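Local atomic coordinates of protein CsuE (Acinetobacter baumannii, PDB entry 6FJY), a protein that forms the tip adhesion subunit of archaic chaperone-usher Csu pili, probably serving bacterial attachment in biofilm formation. Residues 10-15 with 25-30; 56-61 with 65-70; 72-75 with 79-82; 106-111 with 171-176. All coordinates share one frame; numbering follows the deposited sequence.

Contact 1: 10-15 with 25-30; sequences SSISVP and NSSQFN
I12 of strand 10-15 carries CG1 between its backbone N and carbonyl carbon (chi1 73°), and from there the chain runs on extended, so that its CD1 methyl ends alongside S27 of strand 25-30, 3.9 Å from S27 CB and equally far from S27 OG. CG2, the second methyl of I12, lies a little farther from S27 CB, so the serine rests against both branches of the isoleucine. No hydrogen bond joins the two strands. At the other end S10 meets F29 stem to stem, with 3.8 Å between S10 CB and F29 CB. F29 places its ring carbon CG in the same crowded position that CG1 takes in I12 (chi1 75°). The hydroxyl S10 OG then lies obliquely to the phenyl ring, 4.0 Å from F29 CD2. The carbonyl oxygen of S27 sits in the plane of that ring, at its edge, while the rest of the phenyl group plunges inward against L173, F106 and I108.

The strands run nearly antiparallel, at 164°, with their axes 7.4 Å apart, too far for a ladder. Each finds its backbone partner elsewhere: 10-15 lies parallel to strand 167-184, and 25-30 lies antiparallel to strand 103-110. Beyond the contact, P15 packs on W6 of the CsuC chain. This side-chain contact between strands bonded to different partners, near the surface, is consistent with the edge of a beta sandwich in the Ig-like fold.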
loop_
_atom_site.group_PDB
_atom_site.type_symbol
_atom_site.label_atom_id
_atom_site.label_comp_id
_atom_site.label_asym_id
_atom_site.label_seq_id
_atom_site.Cartn_x
_atom_site.Cartn_y
_atom_site.Cartn_z
ATOM N N SER D 10 7.120 -7.397 -15.002
ATOM C CA SER D 10 6.036 -6.439 -14.849
ATOM C C SER D 10 5.288 -6.784 -13.568
ATOM O O SER D 10 4.755 -7.891 -13.438
ATOM C CB SER D 10 5.093 -6.476 -16.052
ATOM O OG SER D 10 5.814 -6.541 -17.276
ATOM N N SER D 11 5.265 -5.852 -12.622
ATOM C CA SER D 11 4.531 -6.038 -11.384
ATOM C C SER D 11 3.361 -5.066 -11.317
ATOM O O SER D 11 3.361 -4.010 -11.957
ATOM C CB SER D 11 5.423 -5.842 -10.161
ATOM O OG SER D 11 5.855 -4.500 -10.061
ATOM N N ILE D 12 2.349 -5.456 -10.550
ATOM C CA ILE D 12 1.214 -4.606 -10.235
ATOM C C ILE D 12 0.896 -4.808 -8.761
ATOM O O ILE D 12 1.169 -5.870 -8.191
ATOM C CB ILE D 12 -0.018 -4.914 -11.124
ATOM C CG1 ILE D 12 -0.664 -6.238 -10.718
ATOM C CG2 ILE D 12 0.368 -4.966 -12.606
ATOM C CD1 ILE D 12 -2.011 -6.482 -11.359
ATOM N N SER D 13 0.310 -3.779 -8.137
ATOM C CA SER D 13 0.016 -3.812 -6.710
ATOM C C SER D 13 -1.424 -3.387 -6.461
ATOM O O SER D 13 -1.907 -2.426 -7.066
ATOM C CB SER D 13 0.979 -2.917 -5.924
ATOM O OG SER D 13 2.287 -3.452 -5.964
ATOM N N VAL D 14 -2.103 -4.112 -5.574
ATOM C CA VAL D 14 -3.504 -3.851 -5.255
ATOM C C VAL D 14 -3.739 -4.105 -3.769
ATOM O O VAL D 14 -3.203 -5.074 -3.211
ATOM C CB VAL D 14 -4.447 -4.691 -6.137
ATOM C CG1 VAL D 14 -4.047 -6.153 -6.140
ATOM C CG2 VAL D 14 -5.911 -4.537 -5.687
ATOM N N PRO D 15 -4.495 -3.241 -3.085
ATOM C CA PRO D 15 -4.840 -3.509 -1.687
ATOM C C PRO D 15 -5.797 -4.680 -1.579
ATOM O O PRO D 15 -6.602 -4.940 -2.476
ATOM C CB PRO D 15 -5.501 -2.205 -1.227
ATOM C CG PRO D 15 -5.955 -1.554 -2.479
ATOM C CD PRO D 15 -4.919 -1.898 -3.501
ATOM N N ASN D 25 -9.481 -4.531 -12.644
ATOM C CA ASN D 25 -9.638 -4.675 -14.079
ATOM C C ASN D 25 -8.678 -3.719 -14.774
ATOM O O ASN D 25 -8.410 -2.622 -14.273
ATOM C CB ASN D 25 -11.100 -4.403 -14.507
ATOM C CG ASN D 25 -12.099 -5.361 -13.852
ATOM O OD1 ASN D 25 -11.779 -6.511 -13.565
ATOM N ND2 ASN D 25 -13.316 -4.887 -13.623
ATOM N N SER D 26 -8.143 -4.156 -15.913
ATOM C CA SER D 26 -7.316 -3.318 -16.778
ATOM C C SER D 26 -6.117 -2.739 -16.016
ATOM O O SER D 26 -6.021 -1.539 -15.757
ATOM C CB SER D 26 -8.165 -2.206 -17.411
ATOM O OG SER D 26 -7.376 -1.293 -18.151
ATOM N N SER D 27 -5.191 -3.631 -15.663
ATOM C CA SER D 27 -3.878 -3.221 -15.178
ATOM C C SER D 27 -2.892 -3.399 -16.327
ATOM O O SER D 27 -2.517 -4.524 -16.668
ATOM C CB SER D 27 -3.455 -4.010 -13.944
ATOM O OG SER D 27 -4.054 -3.488 -12.774
ATOM N N GLN D 28 -2.479 -2.283 -16.911
ATOM C CA GLN D 28 -1.683 -2.282 -18.127
ATOM C C GLN D 28 -0.248 -2.691 -17.835
ATOM O O GLN D 28 0.388 -2.154 -16.924
ATOM C CB GLN D 28 -1.726 -0.898 -18.757
ATOM C CG GLN D 28 -0.700 -0.633 -19.818
ATOM C CD GLN D 28 -0.974 0.683 -20.526
ATOM O OE1 GLN D 28 -2.024 1.305 -20.327
ATOM N NE2 GLN D 28 -0.032 1.112 -21.355
ATOM N N PHE D 29 0.254 -3.656 -18.603
ATOM C CA PHE D 29 1.643 -4.075 -18.510
ATOM C C PHE D 29 2.209 -4.268 -19.910
ATOM O O PHE D 29 1.474 -4.409 -20.890
ATOM C CB PHE D 29 1.793 -5.362 -17.686
ATOM C CG PHE D 29 1.358 -6.612 -18.403
ATOM C CD1 PHE D 29 0.034 -7.011 -18.391
ATOM C CD2 PHE D 29 2.283 -7.411 -19.048
ATOM C CE1 PHE D 29 -0.360 -8.169 -19.032
ATOM C CE2 PHE D 29 1.894 -8.565 -19.692
ATOM C CZ PHE D 29 0.575 -8.948 -19.679
ATOM N N ASN D 30 3.538 -4.280 -19.989
ATOM C CA ASN D 30 4.237 -4.415 -21.262
ATOM C C ASN D 30 4.190 -5.856 -21.753
ATOM O O ASN D 30 4.539 -6.789 -21.026
ATOM C CB ASN D 30 5.674 -3.935 -21.120
ATOM C CG ASN D 30 5.743 -2.532 -20.574
ATOM O OD1 ASN D 30 4.745 -1.802 -20.580
ATOM N ND2 ASN D 30 6.912 -2.143 -20.088
#

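Contact 2: 56-61 with 65-70; sequences SNSFTN and GEKLNA
F59 and L68 pair at the heart of a beta hairpin, strand 58-61 turning back into strand 67-73, and show how one ribbon can have two unlike faces. On the packed, inner face the F59 ring meets the A70 methyl, which lies oblique to it, 3.6 Å from F59 CE1. With CG anti to the carbonyl carbon (chi1 -66°), that ring is directed inward, where L173 and I175 adjoin it; L68 on the same face packs on I175 and V177. The backbones are joined by F59 N to L68 O, 2.9 Å, and by L68 N to F59 O, a more bent bond of 136°. A70 N to N57 O continues the ladder.

The other face is the solvent side, where K67 and N69 are exposed, though T60 and K67 still touch closely. These two lie side by side, T60 CG2 being 3.5 Å from K67 CG, and the lysine chain runs alongside that methyl. The hydroxyls of S58 and T60 turn to the neighbouring strand 119-136, where S58 OG bonds D124 OD2 and T60 OG1 bonds D124 OD1. Towards the turn, N61 N reaches E66 O in a nearly straight bond (179°), and G65 N closes on N61 O at 3.2 Å.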
loop_
_atom_site.group_PDB
_atom_site.type_symbol
_atom_site.label_atom_id
_atom_site.label_comp_id
_atom_site.label_asym_id
_atom_site.label_seq_id
_atom_site.Cartn_x
_atom_site.Cartn_y
_atom_site.Cartn_z
ATOM N N SER D 56 0.184 -18.266 -18.037
ATOM C CA SER D 56 -0.425 -18.809 -16.830
ATOM C C SER D 56 -1.363 -17.759 -16.266
ATOM O O SER D 56 -0.958 -16.612 -16.064
ATOM C CB SER D 56 0.632 -19.204 -15.785
ATOM O OG SER D 56 0.042 -19.916 -14.703
ATOM N N ASN D 57 -2.613 -18.150 -16.038
ATOM C CA ASN D 57 -3.571 -17.312 -15.333
ATOM C C ASN D 57 -3.472 -17.475 -13.824
ATOM O O ASN D 57 -4.217 -16.819 -13.094
ATOM C CB ASN D 57 -4.996 -17.625 -15.802
ATOM C CG ASN D 57 -5.213 -17.314 -17.277
ATOM O OD1 ASN D 57 -5.289 -16.152 -17.679
ATOM N ND2 ASN D 57 -5.329 -18.356 -18.088
ATOM N N SER D 58 -2.556 -18.313 -13.345
ATOM C CA SER D 58 -2.406 -18.614 -11.927
ATOM C C SER D 58 -1.127 -17.973 -11.401
ATOM O O SER D 58 -0.043 -18.194 -11.955
ATOM C CB SER D 58 -2.386 -20.126 -11.691
ATOM O OG SER D 58 -2.110 -20.425 -10.333
ATOM N N PHE D 59 -1.262 -17.186 -10.336
ATOM C CA PHE D 59 -0.146 -16.557 -9.641
ATOM C C PHE D 59 -0.081 -17.108 -8.224
ATOM O O PHE D 59 -1.108 -17.220 -7.550
ATOM C CB PHE D 59 -0.306 -15.031 -9.585
ATOM C CG PHE D 59 -0.241 -14.351 -10.925
ATOM C CD1 PHE D 59 -1.154 -14.653 -11.923
ATOM C CD2 PHE D 59 0.715 -13.384 -11.173
ATOM C CE1 PHE D 59 -1.094 -14.024 -13.147
ATOM C CE2 PHE D 59 0.775 -12.748 -12.394
ATOM C CZ PHE D 59 -0.130 -13.067 -13.380
ATOM N N THR D 60 1.124 -17.427 -7.761
ATOM C CA THR D 60 1.304 -18.120 -6.491
ATOM C C THR D 60 2.076 -17.281 -5.488
ATOM O O THR D 60 3.069 -16.629 -5.834
ATOM C CB THR D 60 2.045 -19.434 -6.687
ATOM O OG1 THR D 60 3.101 -19.241 -7.632
ATOM C CG2 THR D 60 1.103 -20.499 -7.188
ATOM N N ASN D 61 1.623 -17.330 -4.236
ATOM C CA ASN D 61 2.398 -16.836 -3.106
ATOM C C ASN D 61 3.394 -17.916 -2.708
ATOM O O ASN D 61 2.998 -19.039 -2.378
ATOM C CB ASN D 61 1.476 -16.491 -1.939
ATOM C CG ASN D 61 2.154 -15.640 -0.880
ATOM O OD1 ASN D 61 3.380 -15.581 -0.800
ATOM N ND2 ASN D 61 1.347 -14.975 -0.054
ATOM N N GLY D 65 1.234 -20.786 -0.360
ATOM C CA GLY D 65 0.609 -21.618 -1.359
ATOM C C GLY D 65 -0.709 -21.088 -1.866
ATOM O O GLY D 65 -1.337 -21.739 -2.708
ATOM N N GLU D 66 -1.156 -19.937 -1.370
ATOM C CA GLU D 66 -2.346 -19.306 -1.913
ATOM C C GLU D 66 -2.090 -18.861 -3.346
ATOM O O GLU D 66 -0.974 -18.479 -3.712
ATOM C CB GLU D 66 -2.765 -18.109 -1.060
ATOM C CG GLU D 66 -3.202 -18.470 0.349
ATOM C CD GLU D 66 -3.424 -17.251 1.222
ATOM O OE1 GLU D 66 -4.593 -16.852 1.414
ATOM O OE2 GLU D 66 -2.421 -16.686 1.707
ATOM N N LYS D 67 -3.138 -18.922 -4.162
ATOM C CA LYS D 67 -3.017 -18.679 -5.590
ATOM C C LYS D 67 -4.104 -17.721 -6.036
ATOM O O LYS D 67 -5.289 -17.961 -5.788
ATOM C CB LYS D 67 -3.109 -19.984 -6.396
ATOM C CG LYS D 67 -2.108 -21.054 -5.993
ATOM C CD LYS D 67 -2.082 -22.209 -6.991
ATOM C CE LYS D 67 -1.071 -23.279 -6.584
ATOM N NZ LYS D 67 -0.420 -23.962 -7.766
ATOM N N LEU D 68 -3.701 -16.638 -6.683
ATOM C CA LEU D 68 -4.644 -15.754 -7.344
ATOM C C LEU D 68 -4.867 -16.228 -8.773
ATOM O O LEU D 68 -4.009 -16.883 -9.372
ATOM C CB LEU D 68 -4.135 -14.312 -7.356
ATOM C CG LEU D 68 -4.226 -13.489 -6.079
ATOM C CD1 LEU D 68 -3.433 -12.218 -6.266
ATOM C CD2 LEU D 68 -5.684 -13.174 -5.758
ATOM N N ASN D 69 -6.021 -15.868 -9.324
ATOM C CA ASN D 69 -6.362 -16.199 -10.699
ATOM C C ASN D 69 -6.589 -14.905 -11.462
ATOM O O ASN D 69 -7.438 -14.096 -11.083
ATOM C CB ASN D 69 -7.587 -17.109 -10.755
ATOM C CG ASN D 69 -7.297 -18.489 -10.197
ATOM O OD1 ASN D 69 -8.002 -18.977 -9.313
ATOM N ND2 ASN D 69 -6.235 -19.119 -10.701
ATOM N N ALA D 70 -5.821 -14.709 -12.519
ATOM C CA ALA D 70 -5.891 -13.512 -13.331
ATOM C C ALA D 70 -6.410 -13.859 -14.718
ATOM O O ALA D 70 -6.680 -15.018 -15.048
ATOM C CB ALA D 70 -4.522 -12.835 -13.416
#

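Contact 3: 72-75 with 79-82; sequences ILDS and IISL
L73 and I79 are joined by a single backbone bridge, their CA atoms 4.3 Å apart, where the end of strand 67-73 meets the irregular segment 79-82. One hydrogen bond ties the two segments: I80 N donates to I72 O over 3.1 Å, almost straight at the hydrogen (172°) though tilted from the carbonyl plane. The same oxygen also receives a CA-H contact from I79.

I80 then reaches back over this bond. Its CG1 stands between backbone N and carbonyl carbon (chi1 75°), which takes CD1 obliquely across I72 to within 3.7 Å of I72 CG2. The other branch, CG2, settles against the start of the loop, 3.8 Å from D74 CB. I79 diverges from I80 and brushes L73 more lightly, I79 CG1 lying 4.1 Å from L73 CD2. D74 organises the intervening turn: OD1 accepts from E78 N and, weakly, from N76 N, while OD2 bonds to the hydroxyl of Y50.

The contact is wedged between strands: I72 packs on I108 and the L73 backbone bonds with Y107, both of strand 103-110, while I80 presses on Y50 and V52 of strand 47-54.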
loop_
_atom_site.group_PDB
_atom_site.type_symbol
_atom_site.label_atom_id
_atom_site.label_comp_id
_atom_site.label_asym_id
_atom_site.label_seq_id
_atom_site.Cartn_x
_atom_site.Cartn_y
_atom_site.Cartn_z
ATOM N N ILE D 72 -5.414 -12.544 -18.702
ATOM C CA ILE D 72 -4.541 -11.713 -19.518
ATOM C C ILE D 72 -5.275 -11.339 -20.796
ATOM O O ILE D 72 -5.878 -12.193 -21.453
ATOM C CB ILE D 72 -3.216 -12.425 -19.822
ATOM C CG1 ILE D 72 -2.660 -13.064 -18.552
ATOM C CG2 ILE D 72 -2.216 -11.426 -20.344
ATOM C CD1 ILE D 72 -2.550 -12.096 -17.402
ATOM N N LEU D 73 -5.235 -10.052 -21.137
ATOM C CA LEU D 73 -5.912 -9.534 -22.312
ATOM C C LEU D 73 -4.936 -8.735 -23.160
ATOM O O LEU D 73 -4.021 -8.092 -22.640
ATOM C CB LEU D 73 -7.113 -8.650 -21.927
ATOM C CG LEU D 73 -8.257 -9.243 -21.093
ATOM C CD1 LEU D 73 -8.058 -8.981 -19.614
ATOM C CD2 LEU D 73 -9.591 -8.677 -21.562
ATOM N N ASP D 74 -5.154 -8.774 -24.479
ATOM C CA ASP D 74 -4.283 -8.124 -25.448
ATOM C C ASP D 74 -4.636 -6.647 -25.579
ATOM O O ASP D 74 -5.461 -6.109 -24.840
ATOM C CB ASP D 74 -4.367 -8.829 -26.802
ATOM C CG ASP D 74 -5.785 -8.866 -27.358
ATOM O OD1 ASP D 74 -6.667 -8.194 -26.788
ATOM O OD2 ASP D 74 -6.019 -9.577 -28.363
ATOM N N SER D 75 -4.027 -5.983 -26.562
ATOM C CA SER D 75 -4.165 -4.541 -26.706
ATOM C C SER D 75 -5.572 -4.114 -27.115
ATOM O O SER D 75 -5.896 -2.930 -27.014
ATOM C CB SER D 75 -3.142 -4.027 -27.722
ATOM O OG SER D 75 -1.833 -4.446 -27.374
ATOM N N ILE D 79 -9.241 -11.545 -24.566
ATOM C CA ILE D 79 -8.593 -12.564 -23.749
ATOM C C ILE D 79 -7.649 -13.401 -24.605
ATOM O O ILE D 79 -8.032 -13.924 -25.660
ATOM C CB ILE D 79 -9.652 -13.445 -23.064
ATOM C CG1 ILE D 79 -10.532 -12.598 -22.145
ATOM C CG2 ILE D 79 -9.000 -14.576 -22.291
ATOM C CD1 ILE D 79 -11.369 -13.401 -21.191
ATOM N N ILE D 80 -6.415 -13.544 -24.146
ATOM C CA ILE D 80 -5.421 -14.369 -24.816
ATOM C C ILE D 80 -5.414 -15.748 -24.171
ATOM O O ILE D 80 -5.564 -15.903 -22.954
ATOM C CB ILE D 80 -4.016 -13.724 -24.785
ATOM C CG1 ILE D 80 -3.379 -13.845 -23.404
ATOM C CG2 ILE D 80 -4.097 -12.257 -25.139
ATOM C CD1 ILE D 80 -1.928 -13.471 -23.385
ATOM N N SER D 81 -5.233 -16.761 -25.004
ATOM C CA SER D 81 -5.251 -18.153 -24.602
ATOM C C SER D 81 -3.870 -18.765 -24.821
ATOM O O SER D 81 -3.021 -18.211 -25.524
ATOM C CB SER D 81 -6.326 -18.900 -25.393
ATOM O OG SER D 81 -7.339 -17.990 -25.795
ATOM N N LEU D 82 -3.667 -19.945 -24.227
ATOM C CA LEU D 82 -2.327 -20.518 -24.102
ATOM C C LEU D 82 -1.691 -20.845 -25.446
ATOM O O LEU D 82 -0.461 -20.925 -25.542
ATOM C CB LEU D 82 -2.380 -21.780 -23.238
ATOM C CG LEU D 82 -1.082 -22.553 -22.996
ATOM C CD1 LEU D 82 0.006 -21.626 -22.473
ATOM C CD2 LEU D 82 -1.319 -23.700 -22.032
#

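Contact 4: 106-111 with 171-176; sequences FYIRLP and GSLSIT
The contact itself, of I108 and L110 on one strand with L173 and I175 on the other, is aliphatic and has no flat group of its own. The F29 ring borders it, packing on both I108 and L173, and the F59 ring adjoins L173 and I175. F106, midway along strand 103-110, lies off to one side, its ring meeting that of Y50 with the planes at about 60°.

Between the two strands, branched side chains fill the gap. L110 and I175 reach toward each other tip to tip, L110 CD2 coming to 3.6 Å from I175 CD1, while the other leucine methyl, L110 CD1, lies 4.0 Å from I175 CG2. The isoleucine has CG1 anti to its carbonyl carbon (chi1 -62°) and an extended end, which carries CD1 toward the methyls of L110. I108 and L173 instead slide past each other in opposite directions, I108 CD1 being 4.1 Å from L173 CD2. I108 CG2 rests more loosely on I175 CD1, at 4.3 Å, and so links the two pairs.

All four side chains are buried and no hydrogen bond crosses. The strand axes, 10.4 Å apart and turned by -37°, are spaced and twisted as in two sheets packed face to face. This is the hydrophobic core of a beta sandwich, in keeping with the Ig-like fold.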
loop_
_atom_site.group_PDB
_atom_site.type_symbol
_atom_site.label_atom_id
_atom_site.label_comp_id
_atom_site.label_asym_id
_atom_site.label_seq_id
_atom_site.Cartn_x
_atom_site.Cartn_y
_atom_site.Cartn_z
ATOM N N PHE D 106 -0.486 -5.134 -22.853
ATOM C CA PHE D 106 -1.450 -6.142 -22.451
ATOM C C PHE D 106 -1.995 -5.754 -21.081
ATOM O O PHE D 106 -1.481 -4.849 -20.415
ATOM C CB PHE D 106 -0.817 -7.540 -22.403
ATOM C CG PHE D 106 -0.684 -8.218 -23.746
ATOM C CD1 PHE D 106 -0.873 -7.523 -24.928
ATOM C CD2 PHE D 106 -0.378 -9.568 -23.815
ATOM C CE1 PHE D 106 -0.749 -8.164 -26.155
ATOM C CE2 PHE D 106 -0.255 -10.212 -25.034
ATOM C CZ PHE D 106 -0.439 -9.509 -26.206
ATOM N N TYR D 107 -3.025 -6.471 -20.645
ATOM C CA TYR D 107 -3.743 -6.106 -19.436
ATOM C C TYR D 107 -3.942 -7.340 -18.573
ATOM O O TYR D 107 -4.247 -8.424 -19.079
ATOM C CB TYR D 107 -5.104 -5.446 -19.766
ATOM C CG TYR D 107 -4.970 -4.185 -20.603
ATOM C CD1 TYR D 107 -4.807 -2.939 -20.007
ATOM C CD2 TYR D 107 -4.982 -4.245 -21.996
ATOM C CE1 TYR D 107 -4.674 -1.790 -20.779
ATOM C CE2 TYR D 107 -4.847 -3.099 -22.774
ATOM C CZ TYR D 107 -4.696 -1.879 -22.162
ATOM O OH TYR D 107 -4.560 -0.748 -22.932
ATOM N N ILE D 108 -3.761 -7.163 -17.269
ATOM C CA ILE D 108 -4.106 -8.170 -16.280
ATOM C C ILE D 108 -5.468 -7.828 -15.687
ATOM O O ILE D 108 -5.714 -6.692 -15.259
ATOM C CB ILE D 108 -3.039 -8.269 -15.180
ATOM C CG1 ILE D 108 -1.690 -8.669 -15.775
ATOM C CG2 ILE D 108 -3.461 -9.276 -14.136
ATOM C CD1 ILE D 108 -0.622 -8.924 -14.733
ATOM N N ARG D 109 -6.344 -8.816 -15.657
ATOM C CA ARG D 109 -7.656 -8.719 -15.031
ATOM C C ARG D 109 -7.690 -9.684 -13.853
ATOM O O ARG D 109 -7.592 -10.901 -14.039
ATOM C CB ARG D 109 -8.766 -9.046 -16.036
ATOM C CG ARG D 109 -10.177 -8.842 -15.494
ATOM C CD ARG D 109 -11.243 -9.116 -16.547
ATOM N NE ARG D 109 -11.233 -8.131 -17.629
ATOM C CZ ARG D 109 -11.928 -8.258 -18.758
ATOM N NH1 ARG D 109 -12.695 -9.324 -18.959
ATOM N NH2 ARG D 109 -11.861 -7.313 -19.684
ATOM N N LEU D 110 -7.822 -9.143 -12.645
ATOM C CA LEU D 110 -8.094 -9.953 -11.471
ATOM C C LEU D 110 -9.598 -9.991 -11.230
ATOM O O LEU D 110 -10.187 -8.946 -10.912
ATOM C CB LEU D 110 -7.376 -9.390 -10.262
ATOM C CG LEU D 110 -5.858 -9.478 -10.372
ATOM C CD1 LEU D 110 -5.178 -8.870 -9.164
ATOM C CD2 LEU D 110 -5.453 -10.917 -10.531
ATOM N N PRO D 111 -10.255 -11.137 -11.394
ATOM C CA PRO D 111 -11.688 -11.218 -11.087
ATOM C C PRO D 111 -11.985 -10.872 -9.636
ATOM O O PRO D 111 -11.255 -11.262 -8.723
ATOM C CB PRO D 111 -12.027 -12.681 -11.386
ATOM C CG PRO D 111 -11.021 -13.088 -12.409
ATOM C CD PRO D 111 -9.769 -12.340 -12.087
ATOM N N GLY D 171 8.686 -12.321 -20.519
ATOM C CA GLY D 171 8.624 -11.505 -19.325
ATOM C C GLY D 171 7.987 -12.268 -18.186
ATOM O O GLY D 171 7.239 -13.225 -18.389
ATOM N N SER D 172 8.299 -11.818 -16.976
ATOM C CA SER D 172 7.715 -12.346 -15.755
ATOM C C SER D 172 6.646 -11.390 -15.245
ATOM O O SER D 172 6.858 -10.175 -15.198
ATOM C CB SER D 172 8.783 -12.548 -14.683
ATOM O OG SER D 172 8.177 -12.879 -13.444
ATOM N N LEU D 173 5.504 -11.942 -14.862
ATOM C CA LEU D 173 4.396 -11.173 -14.324
ATOM C C LEU D 173 4.266 -11.464 -12.836
ATOM O O LEU D 173 4.353 -12.621 -12.408
ATOM C CB LEU D 173 3.086 -11.508 -15.044
ATOM C CG LEU D 173 2.754 -10.883 -16.403
ATOM C CD1 LEU D 173 3.922 -10.936 -17.380
ATOM C CD2 LEU D 173 1.547 -11.587 -16.998
ATOM N N SER D 174 4.063 -10.408 -12.053
ATOM C CA SER D 174 3.940 -10.527 -10.611
ATOM C C SER D 174 2.841 -9.596 -10.119
ATOM O O SER D 174 2.585 -8.540 -10.705
ATOM C CB SER D 174 5.264 -10.204 -9.906
ATOM O OG SER D 174 5.170 -10.462 -8.520
ATOM N N ILE D 175 2.186 -10.013 -9.039
ATOM C CA ILE D 175 1.105 -9.265 -8.411
ATOM C C ILE D 175 1.396 -9.188 -6.919
ATOM O O ILE D 175 1.576 -10.221 -6.263
ATOM C CB ILE D 175 -0.268 -9.920 -8.651
ATOM C CG1 ILE D 175 -0.599 -9.960 -10.137
ATOM C CG2 ILE D 175 -1.370 -9.202 -7.851
ATOM C CD1 ILE D 175 -1.836 -10.791 -10.453
ATOM N N THR D 176 1.443 -7.972 -6.386
ATOM C CA THR D 176 1.718 -7.745 -4.973
ATOM C C THR D 176 0.423 -7.302 -4.290
ATOM O O THR D 176 -0.081 -6.205 -4.548
ATOM C CB THR D 176 2.823 -6.707 -4.783
ATOM O OG1 THR D 176 4.036 -7.179 -5.385
ATOM C CG2 THR D 176 3.062 -6.464 -3.308
#

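Overall arrangement
The four contacts together illustrate how a sandwich is assembled: contact 4 is its middle, and the others close around it. Contact 1 lies nearest, centre to centre about 5 Å away, and is joined to it by probable backbone hydrogen bonds, F29 N to F106 O and I12 O to T176 N. Contacts 2 and 3 follow each other along strand 67-73, about 16 Å between centres, and both border strand 103-110 from that side: A70 CB packs on L110 CD2, and L73 O faces Y107 N at 2.8 Å. Contacts 1 and 2 do not touch, their nearest atoms being about 6 Å apart, whereas F29 reaches I72 of contact 3. The CsuC chaperone meets this group at contact 1.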